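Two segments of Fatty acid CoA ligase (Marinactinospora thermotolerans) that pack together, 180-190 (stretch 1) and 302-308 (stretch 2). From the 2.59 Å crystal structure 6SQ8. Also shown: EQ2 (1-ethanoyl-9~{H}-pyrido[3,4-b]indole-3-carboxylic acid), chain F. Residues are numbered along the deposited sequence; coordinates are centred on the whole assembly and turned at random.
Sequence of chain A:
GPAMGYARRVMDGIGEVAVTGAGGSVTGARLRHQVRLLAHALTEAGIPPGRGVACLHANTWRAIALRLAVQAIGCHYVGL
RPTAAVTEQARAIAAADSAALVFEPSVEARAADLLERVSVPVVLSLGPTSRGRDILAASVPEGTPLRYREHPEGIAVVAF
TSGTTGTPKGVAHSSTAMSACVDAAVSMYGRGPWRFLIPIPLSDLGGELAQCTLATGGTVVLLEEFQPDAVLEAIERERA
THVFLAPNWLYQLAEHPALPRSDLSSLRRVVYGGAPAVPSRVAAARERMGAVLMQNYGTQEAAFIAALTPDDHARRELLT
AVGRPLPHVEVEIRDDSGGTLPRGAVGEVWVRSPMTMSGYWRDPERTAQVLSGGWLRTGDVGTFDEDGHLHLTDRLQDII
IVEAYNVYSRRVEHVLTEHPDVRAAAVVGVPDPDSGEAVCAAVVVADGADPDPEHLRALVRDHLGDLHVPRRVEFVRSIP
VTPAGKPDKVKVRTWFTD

Stretch 1, residues 180-190: ACVDAAVSMYG
Stretch 2 (302-308) AAFIAAL

A helix and a strand can pack with no hydrogen bond between them, provided one aromatic side chain supplies the bump and side chains of the helix line a hollow to receive it. Two segments of the fatty acid CoA ligase from Marinactinospora thermotolerans illustrate the principle. Residues 180-189 are helical, continuing a helix begun earlier in the chain, and residues 303-308 form a strand. Their axes approach to 9.3 Å and cross at 37° with N-to-C directions broadly aligned. The register is set near both ends of the contact: the CA atoms of C181 and F304 lie 7.1 Å apart, as do the CA atoms of M188 and A307.

The helix holds its shape through i to i+4 bonds, such as A185 N to C181 O at 2.8 Å and Y189 N to A185 O at 2.8 Å. It gives way at G190, whose phi/psi of 101/166 would jam a CB against the preceding carbonyl oxygen. The strand opens with A303 at 53/-146, followed by F304 at -63/134; I305 breaks the extension at -120/-54, and A306 (-147/161) and A307 (-141/149) resume it.

The bump is F304. With chi1 m (-69°) and chi2 -57°, its ring reaches into a hollow lined by C181, A184, M188 and Y189. M188, in the m, t, m rotamer, bends its terminal methyl over one ring face: M188 CE stands 3.6 Å from the centroid of the F304 ring, 10° off the normal, so its C-H groups can meet the pi cloud in a CH-pi contact. The opposite face is covered by the bound carboline EQ2, with its C12 over the ring, leaving the phenyl sandwiched between methionine and ligand. F304 CD1 also comes within 3.2 Å of EQ2 C1.

Two small residues and a tyrosine complete the hollow. A184 points toward the strand and brings CB to 4.2 Å from F304 CD2, while the backbone of C181 sets CB sideways to the strand, 4.1 Å from F304 CE2. Y189 leaves the backbone sideways, yet its m rotamer (chi1 -59°, chi2 -24°) carries OH to 4.0 Å from F304 CE1; that hydroxyl is hydrogen-bonded elsewhere in the structure.

Two alanines extend the fit along the strand. The m rotamer of C181 (chi1 -71°) rests its sulfur against A303, SG to CB 4.1 Å, and A303 CB in turn lies 3.4 Å from EQ2 C11. Farther along, M188 SD meets A307 CB at 3.9 Å, so one methionine touches both the aromatic bump and the small alanine surface beyond it. The two stretches together bury 299 Å², a modest area held by apolar shape matching.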

# COMPACT_ATOMS: atom_id res chain seq x y z
N ALA A 180 9.48 -12.52 6.27
CA ALA A 180 8.78 -12.18 7.49
C ALA A 180 7.36 -11.71 7.17
O ALA A 180 6.43 -12.00 7.94
CB ALA A 180 9.56 -11.12 8.26
N CYS A 181 7.19 -11.01 6.04
CA CYS A 181 5.89 -10.52 5.60
C CYS A 181 4.92 -11.68 5.38
O CYS A 181 3.73 -11.52 5.59
CB CYS A 181 6.00 -9.70 4.33
SG CYS A 181 6.79 -8.09 4.62
N VAL A 182 5.42 -12.84 4.96
CA VAL A 182 4.53 -13.99 4.78
C VAL A 182 3.96 -14.40 6.15
O VAL A 182 2.77 -14.67 6.29
CB VAL A 182 5.23 -15.17 4.07
CG1 VAL A 182 4.29 -16.35 3.88
CG2 VAL A 182 5.80 -14.74 2.72
N ASP A 183 4.83 -14.40 7.16
CA ASP A 183 4.44 -14.82 8.52
C ASP A 183 3.43 -13.81 9.11
O ASP A 183 2.44 -14.21 9.74
CB ASP A 183 5.68 -15.01 9.40
CG ASP A 183 6.60 -16.12 8.90
OD1 ASP A 183 6.13 -17.26 8.76
OD2 ASP A 183 7.81 -15.81 8.67
N ALA A 184 3.69 -12.52 8.88
CA ALA A 184 2.78 -11.45 9.23
C ALA A 184 1.43 -11.65 8.54
O ALA A 184 0.38 -11.66 9.20
CB ALA A 184 3.39 -10.13 8.87
N ALA A 185 1.46 -11.87 7.22
CA ALA A 185 0.24 -12.08 6.44
C ALA A 185 -0.58 -13.23 7.04
O ALA A 185 -1.78 -13.12 7.18
CB ALA A 185 0.56 -12.36 4.98
N VAL A 186 0.09 -14.33 7.40
CA VAL A 186 -0.60 -15.50 7.99
C VAL A 186 -1.23 -15.10 9.31
O VAL A 186 -2.32 -15.51 9.65
CB VAL A 186 0.35 -16.71 8.18
CG1 VAL A 186 -0.29 -17.83 8.99
CG2 VAL A 186 0.84 -17.25 6.84
N SER A 187 -0.50 -14.31 10.08
CA SER A 187 -0.94 -13.94 11.41
C SER A 187 -2.18 -13.04 11.31
O SER A 187 -3.07 -13.17 12.11
CB SER A 187 0.21 -13.40 12.21
OG SER A 187 0.16 -12.01 12.42
N MET A 188 -2.26 -12.20 10.28
CA MET A 188 -3.41 -11.30 10.03
C MET A 188 -4.58 -12.05 9.39
O MET A 188 -5.70 -11.81 9.77
CB MET A 188 -3.03 -10.17 9.07
CG MET A 188 -2.02 -9.24 9.60
SD MET A 188 -1.81 -7.79 8.53
CE MET A 188 -0.82 -8.44 7.20
N TYR A 189 -4.30 -12.87 8.37
CA TYR A 189 -5.29 -13.27 7.36
C TYR A 189 -5.84 -14.69 7.60
O TYR A 189 -6.81 -15.10 6.95
CB TYR A 189 -4.71 -13.19 5.95
CG TYR A 189 -4.21 -11.82 5.54
CD1 TYR A 189 -4.68 -10.66 6.12
CD2 TYR A 189 -3.27 -11.70 4.53
CE1 TYR A 189 -4.20 -9.41 5.74
CE2 TYR A 189 -2.79 -10.46 4.14
CZ TYR A 189 -3.26 -9.31 4.74
OH TYR A 189 -2.77 -8.11 4.35
N GLY A 190 -5.25 -15.44 8.54
CA GLY A 190 -5.61 -16.84 8.78
C GLY A 190 -4.59 -17.78 8.14
O GLY A 190 -3.73 -17.36 7.37
N ALA A 302 8.48 0.58 6.27
CA ALA A 302 8.25 -0.29 7.41
C ALA A 302 7.69 -1.65 6.99
O ALA A 302 7.72 -2.59 7.80
CB ALA A 302 7.28 0.38 8.35
N ALA A 303 7.13 -1.74 5.78
CA ALA A 303 6.19 -2.79 5.44
C ALA A 303 5.04 -2.83 6.48
O ALA A 303 4.65 -1.78 7.01
CB ALA A 303 6.92 -4.10 5.33
N PHE A 304 4.50 -4.03 6.77
CA PHE A 304 3.37 -4.21 7.66
C PHE A 304 3.71 -3.76 9.09
O PHE A 304 4.76 -4.15 9.62
CB PHE A 304 2.97 -5.68 7.70
CG PHE A 304 2.37 -6.23 6.43
CD1 PHE A 304 1.24 -5.65 5.87
CD2 PHE A 304 2.90 -7.35 5.82
CE1 PHE A 304 0.67 -6.16 4.71
CE2 PHE A 304 2.33 -7.86 4.67
CZ PHE A 304 1.21 -7.27 4.12
N ILE A 305 2.80 -3.00 9.73
CA ILE A 305 2.99 -2.57 11.12
C ILE A 305 1.85 -3.07 12.01
O ILE A 305 2.10 -3.66 13.07
CB ILE A 305 3.13 -1.05 11.21
CG1 ILE A 305 4.35 -0.55 10.43
CG2 ILE A 305 3.17 -0.62 12.67
CD1 ILE A 305 4.43 0.96 10.34
N ALA A 306 0.60 -2.78 11.64
CA ALA A 306 -0.54 -3.09 12.51
C ALA A 306 -1.78 -3.47 11.70
O ALA A 306 -1.86 -3.19 10.50
CB ALA A 306 -0.84 -1.91 13.39
N ALA A 307 -2.72 -4.12 12.38
CA ALA A 307 -3.99 -4.47 11.79
C ALA A 307 -5.12 -4.30 12.82
O ALA A 307 -4.92 -4.44 14.00
CB ALA A 307 -3.95 -5.86 11.22
N LEU A 308 -6.30 -3.97 12.30
CA LEU A 308 -7.52 -3.82 13.05
C LEU A 308 -8.45 -4.96 12.61
O LEU A 308 -8.80 -5.03 11.43
CB LEU A 308 -8.11 -2.44 12.74
CG LEU A 308 -9.25 -1.96 13.64
CD1 LEU A 308 -8.75 -1.57 15.01
CD2 LEU A 308 -9.97 -0.78 13.02
C1 EQ2 F . -0.25 -3.03 4.87
C2 EQ2 F . -0.34 -1.73 4.15
O1 EQ2 F . -1.42 -1.16 4.08
C3 EQ2 F . 0.88 -1.15 3.48
N1 EQ2 F . 0.83 0.15 3.16
C4 EQ2 F . 1.87 0.72 2.53
C5 EQ2 F . 1.73 2.19 2.16
O2 EQ2 F . 0.69 2.79 2.51
O3 EQ2 F . 2.66 2.66 1.49
C6 EQ2 F . 3.01 0.02 2.19
C7 EQ2 F . 3.10 -1.32 2.50
C8 EQ2 F . 4.09 -2.34 2.33
C9 EQ2 F . 5.37 -2.38 1.77
C10 EQ2 F . 6.06 -3.57 1.78
C11 EQ2 F . 5.52 -4.72 2.34
C12 EQ2 F . 4.27 -4.71 2.92
C13 EQ2 F . 3.56 -3.51 2.90
N2 EQ2 F . 2.30 -3.24 3.40
C14 EQ2 F . 2.01 -1.92 3.17